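Local coordinates for prephenate dehydrogenase (PDB 3KTD) that probably catalyses the NAD(P)+-dependent oxidative decarboxylation of prephenate to 4-hydroxyphenylpyruvate, a step of tyrosine biosynthesis, at the interface of chains A and B. Coordinates in Å, arbitrary orientation; residue numbers count along the deposited sequence, not the author numbering. Chains: chain A/B, Prephenate dehydrogenase.

The three contacts lie roughly in line along the A-B interface, judging from the centres of their C-alpha atoms: contact 3 is about 11 Å from contact 2 and about 20 Å from contact 1, and contacts 1 and 2 are about 30 Å apart. Chain A's helix 278-293 is common to contacts 2 and 3, whereas contact 1 brings in its strands 146-149 and 181-184. Chain B contributes helices 216-222, 238-247 and 187-214 to contacts 1, 2 and 3. The two-fold axis repeats every contact with the chains exchanged, which fits the dimerization region assigned to this family.

Contact 1: the interface of chains A and B. Residues chain A 146, 183, 294, 312, 335; chain B 218, 221-222.
A:Arg312 and A:Gly335 grip B:Ser221 near the end of helix 216-222, and this serine, with 71 Å² hidden, is the tight part of the contact. The arginine comes side-on and directs two nitrogens to one atom, the backbone carbonyl oxygen: A:Arg312 NE and NH2 both hydrogen-bond to B:Ser221 O, at 3.2 and 3.1 Å. That oxygen is almost in the guanidinium plane, 9° out of it. The NH2 bond also lies in the carbonyl plane, while the NE donor is tilted from it. The side chain of A:Arg312, extended from CG to NE, carries the group to the serine, and CG2 of A:Val146 lies against one guanidinium face, toward its rim, which may limit its movement on that side. The serine hydroxyl, turned away from its own backbone nitrogen (chi1 -179°), points at chain A; any further bond from A:Arg312 NE to OG is weak.

Packing is looser around this polar centre. The side chains of A:Val146 and B:Leu222 meet at about a right angle, CG1 to CD2 at 3.8 Å. B:Leu218 brings CD1 to 3.9 Å from A:Val183 CG1, and the same methyl touches CA of A:Gly335. A:Arg294 is marginal, with 5 Å² of its surface hidden and NH2 3.8 Å from B:Ser221 CB. The serine OG donates to A:Gly335 O at 2.9 Å, in the carbonyl plane and on a lone pair.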
# COMPACT_ATOMS: atom_id res chain seq x y z
N VAL A 146 11.85 -12.92 6.12
CA VAL A 146 13.12 -13.11 5.44
C VAL A 146 14.23 -12.44 6.24
O VAL A 146 14.05 -11.35 6.75
CB VAL A 146 13.13 -12.50 4.02
CG1 VAL A 146 14.54 -12.67 3.40
CG2 VAL A 146 12.05 -13.11 3.14
N VAL A 183 17.93 -15.89 3.40
CA VAL A 183 18.21 -15.72 1.98
C VAL A 183 19.61 -15.15 1.86
O VAL A 183 19.89 -14.09 2.40
CB VAL A 183 17.25 -14.72 1.32
CG1 VAL A 183 17.63 -14.48 -0.12
CG2 VAL A 183 15.85 -15.22 1.42
N ARG A 294 4.51 -15.86 -5.19
CA ARG A 294 5.59 -16.32 -4.32
C ARG A 294 5.53 -15.75 -2.89
O ARG A 294 6.55 -15.46 -2.28
CB ARG A 294 6.96 -16.12 -4.97
CG ARG A 294 7.40 -14.69 -5.21
CD ARG A 294 8.74 -14.72 -5.95
NE ARG A 294 9.78 -15.42 -5.18
CZ ARG A 294 10.90 -15.92 -5.69
NH1 ARG A 294 11.16 -15.86 -7.00
NH2 ARG A 294 11.78 -16.52 -4.89
N ARG A 312 8.83 -19.50 -1.82
CA ARG A 312 10.25 -19.33 -2.12
C ARG A 312 10.90 -20.71 -2.21
O ARG A 312 10.61 -21.58 -1.38
CB ARG A 312 10.98 -18.53 -1.05
CG ARG A 312 10.56 -17.10 -0.91
CD ARG A 312 11.38 -16.39 0.17
NE ARG A 312 10.81 -15.08 0.47
CZ ARG A 312 9.84 -14.85 1.35
NH1 ARG A 312 9.34 -15.84 2.08
NH2 ARG A 312 9.39 -13.62 1.52
N GLY A 335 16.54 -16.08 -5.25
CA GLY A 335 15.87 -15.59 -4.04
C GLY A 335 15.50 -16.77 -3.15
O GLY A 335 14.56 -16.70 -2.36
N LEU B 218 15.14 -12.26 -6.78
CA LEU B 218 15.59 -11.77 -5.48
C LEU B 218 14.74 -10.61 -4.97
O LEU B 218 14.35 -10.62 -3.80
CB LEU B 218 17.06 -11.35 -5.51
CG LEU B 218 17.63 -10.99 -4.13
CD1 LEU B 218 17.75 -12.23 -3.24
CD2 LEU B 218 18.97 -10.29 -4.28
N SER B 221 11.46 -11.72 -3.71
CA SER B 221 11.65 -12.54 -2.52
C SER B 221 11.91 -11.67 -1.28
O SER B 221 11.49 -12.02 -0.18
CB SER B 221 12.78 -13.52 -2.77
OG SER B 221 12.98 -14.36 -1.65
N LEU B 222 12.60 -10.55 -1.48
CA LEU B 222 12.94 -9.62 -0.40
C LEU B 222 11.84 -8.58 -0.09
O LEU B 222 11.93 -7.86 0.93
CB LEU B 222 14.24 -8.87 -0.73
CG LEU B 222 15.54 -9.68 -0.81
CD1 LEU B 222 16.72 -8.73 -0.83
CD2 LEU B 222 15.68 -10.65 0.33

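Contact 2: the interface of chains A and B. Residues chain A 276-278, 281; chain B 242, 246.
The loop of chain A at A:Asn276 and A:Ile277, together with the first turn of helix 278-293, meets helix 238-247 of chain B, whose B:Arg242 and B:Glu246 face it one turn apart. A hydrogen bond across the contact is nearly straight: the backbone N of A:Ile277 donates at 3.1 Å, 160° at the hydrogen, to a carboxylate oxygen, B:Glu246 OE2, which accepts on its anti lone pair. On its syn side the same oxygen takes NE of B:Arg242 at 2.8 Å, a salt bridge within chain B, tilted from both the carboxylate and the guanidinium planes. B:Arg242 thus positions B:Glu246 for the loop amide, and the arginine and the nearby helix start would probably favour a negative charge there.

A bend at chi3 (70°) turns the guanidinium of B:Arg242 across A:Glu278. The carboxylate and guanidinium planes stand 63° apart, so the salt bridge is not a flat pairing; B:Arg242 NH1 and A:Glu278 OE2 are 3.3 Å apart. CG of A:Glu278 sits over the centre of the guanidinium face, although its modelled spacing is too short to trust. Nearer the arginine's backbone, CB of A:Ala281 rests 3.8 Å from CG of B:Arg242.

Within chain A, OD1 of A:Asn276 accepts from A:Glu278 N at 3.0 Å, from above the carbonyl plane, capping the helix start and shaping the loop. Through the A:Ile277–B:Glu246 bond and the A:Glu278–B:Arg242 salt bridge, the site ties the start of one subunit's helix 278-293 to helix 238-247 of the other.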
# COMPACT_ATOMS: atom_id res chain seq x y z
N ASN A 276 -5.03 5.98 -23.16
CA ASN A 276 -4.75 4.55 -23.04
C ASN A 276 -3.56 4.23 -22.15
O ASN A 276 -2.48 4.80 -22.31
CB ASN A 276 -4.50 4.00 -24.45
CG ASN A 276 -3.91 2.61 -24.45
OD1 ASN A 276 -2.87 2.35 -23.86
ND2 ASN A 276 -4.56 1.72 -25.17
N ILE A 277 -3.76 3.30 -21.21
CA ILE A 277 -2.68 2.80 -20.36
C ILE A 277 -2.70 1.27 -20.27
O ILE A 277 -2.52 0.72 -19.19
CB ILE A 277 -2.70 3.41 -18.91
CG1 ILE A 277 -4.07 3.21 -18.25
CG2 ILE A 277 -2.34 4.90 -18.93
CD1 ILE A 277 -4.01 3.15 -16.73
N GLU A 278 -2.93 0.59 -21.40
CA GLU A 278 -2.90 -0.88 -21.43
C GLU A 278 -1.60 -1.41 -20.87
O GLU A 278 -1.60 -2.20 -19.95
CB GLU A 278 -3.03 -1.46 -22.85
CG GLU A 278 -4.43 -1.87 -23.24
CD GLU A 278 -4.47 -2.90 -24.37
OE1 GLU A 278 -3.58 -3.78 -24.40
OE2 GLU A 278 -5.41 -2.84 -25.20
N ALA A 281 -1.15 -1.06 -17.19
CA ALA A 281 -2.15 -1.87 -16.51
C ALA A 281 -1.93 -3.37 -16.63
O ALA A 281 -2.03 -4.07 -15.63
CB ALA A 281 -3.54 -1.51 -17.01
N ARG B 242 -7.75 0.59 -16.20
CA ARG B 242 -7.78 1.35 -17.44
C ARG B 242 -9.01 2.25 -17.50
O ARG B 242 -8.88 3.45 -17.72
CB ARG B 242 -7.83 0.43 -18.66
CG ARG B 242 -6.58 -0.38 -18.93
CD ARG B 242 -6.70 -1.03 -20.29
NE ARG B 242 -6.60 -0.03 -21.34
CZ ARG B 242 -6.93 -0.21 -22.62
NH1 ARG B 242 -7.39 -1.38 -23.04
NH2 ARG B 242 -6.78 0.78 -23.47
N GLU B 246 -8.51 6.13 -17.59
CA GLU B 246 -8.73 6.65 -18.94
C GLU B 246 -9.92 7.62 -18.99
O GLU B 246 -9.83 8.68 -19.63
CB GLU B 246 -8.91 5.50 -19.94
CG GLU B 246 -7.63 4.69 -20.18
CD GLU B 246 -7.84 3.35 -20.90
OE1 GLU B 246 -8.99 2.90 -21.12
OE2 GLU B 246 -6.82 2.73 -21.25

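Contact 3: the interface of chains A and B. Residues chain A 262, 280, 283-285, 287; chain B 206, 210.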
# COMPACT_ATOMS: atom_id res chain seq x y z
N ILE A 262 8.56 4.61 -16.72
CA ILE A 262 7.24 3.97 -16.79
C ILE A 262 6.14 5.02 -16.67
O ILE A 262 5.19 5.02 -17.45
CB ILE A 262 7.09 2.88 -15.71
CG1 ILE A 262 8.05 1.72 -15.98
CG2 ILE A 262 5.67 2.34 -15.67
CD1 ILE A 262 8.14 0.71 -14.85
N LEU A 280 0.82 -0.16 -18.99
CA LEU A 280 1.00 0.01 -17.55
C LEU A 280 0.10 -0.94 -16.76
O LEU A 280 0.54 -1.55 -15.77
CB LEU A 280 0.69 1.45 -17.14
CG LEU A 280 0.88 1.75 -15.66
CD1 LEU A 280 2.36 1.75 -15.32
CD2 LEU A 280 0.24 3.07 -15.31
N ASN A 283 0.91 -4.89 -17.52
CA ASN A 283 2.22 -5.14 -16.88
C ASN A 283 2.19 -5.10 -15.36
O ASN A 283 2.81 -5.93 -14.69
CB ASN A 283 3.27 -4.12 -17.33
CG ASN A 283 3.79 -4.36 -18.72
OD1 ASN A 283 3.25 -5.17 -19.48
ND2 ASN A 283 4.86 -3.66 -19.06
N GLY A 284 1.51 -4.09 -14.82
CA GLY A 284 1.38 -3.94 -13.38
C GLY A 284 0.68 -5.13 -12.77
O GLY A 284 1.17 -5.73 -11.81
N TYR A 285 -0.46 -5.49 -13.34
CA TYR A 285 -1.24 -6.62 -12.88
C TYR A 285 -0.44 -7.91 -12.87
O TYR A 285 -0.48 -8.68 -11.92
CB TYR A 285 -2.46 -6.81 -13.77
CG TYR A 285 -3.29 -8.03 -13.41
CD1 TYR A 285 -4.02 -8.08 -12.23
CD2 TYR A 285 -3.34 -9.13 -14.26
CE1 TYR A 285 -4.78 -9.19 -11.89
CE2 TYR A 285 -4.09 -10.25 -13.93
CZ TYR A 285 -4.81 -10.27 -12.75
OH TYR A 285 -5.56 -11.37 -12.42
N SER A 287 2.79 -8.33 -12.90
CA SER A 287 3.88 -8.24 -11.95
C SER A 287 3.39 -8.48 -10.53
O SER A 287 4.01 -9.22 -9.77
CB SER A 287 4.55 -6.87 -12.04
OG SER A 287 5.27 -6.74 -13.24
N GLU B 206 0.82 0.26 -9.95
CA GLU B 206 1.17 -0.52 -11.14
C GLU B 206 2.66 -0.33 -11.40
O GLU B 206 3.37 -1.30 -11.70
CB GLU B 206 0.36 -0.11 -12.39
CG GLU B 206 -1.21 -0.22 -12.31
CD GLU B 206 -1.75 -1.65 -12.30
OE1 GLU B 206 -1.05 -2.56 -11.83
OE2 GLU B 206 -2.89 -1.85 -12.75
N ILE B 210 5.90 -3.22 -11.20
CA ILE B 210 6.75 -3.50 -12.34
C ILE B 210 8.21 -3.30 -11.99
O ILE B 210 9.06 -4.15 -12.32
CB ILE B 210 6.42 -2.59 -13.54
CG1 ILE B 210 5.02 -2.88 -14.08
CG2 ILE B 210 7.42 -2.77 -14.67
CD1 ILE B 210 4.55 -1.85 -15.10
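Hydroxyl OG of A:Ser287 donates to the backbone O of A:Asn283, one turn earlier in helix 278-293, at 3.0 Å, and the serine's CB lies 4.0 Å from CA of B:Ile210. The donor is tilted 30° from the carbonyl plane. This bond turns the hydroxyl back onto its own helix and helps to set its rotation beside the isoleucine.

B:Ile210, on helix 187-214, has 72 Å² hidden, and its branches go to different partners. Its longer branch, CG1 to CD1, runs extended (chi2 170°) toward the helix 278-293 backbone: CD1 lies 3.4 Å from CB of A:Asn283, and CG1 is 3.9 Å from CA of A:Gly284. The shorter branch, CG2, turns toward helix 249-270, where CD1 of A:Ile262 meets it at 3.6 Å. The isoleucine is therefore wedged between two helices of chain A.

One turn earlier on chain B's helix, B:Glu206 sets its CB against A:Leu280, 3.8 Å from the leucine CG. Its chain bends at chi2 (-71°), which brings the carboxylate round to the backbone of A:Gly284. With no side chain at this glycine, the CD carbon of B:Glu206 comes to 4.0 Å from its CA.

B:Ile210 and the CB of B:Glu206 thus fit helix 187-214 of one subunit against helices 249-270 and 278-293 of the other, with the glutamate's carboxylate set against A:Gly284, a helix-on-helix packing that should help to hold the dimer together.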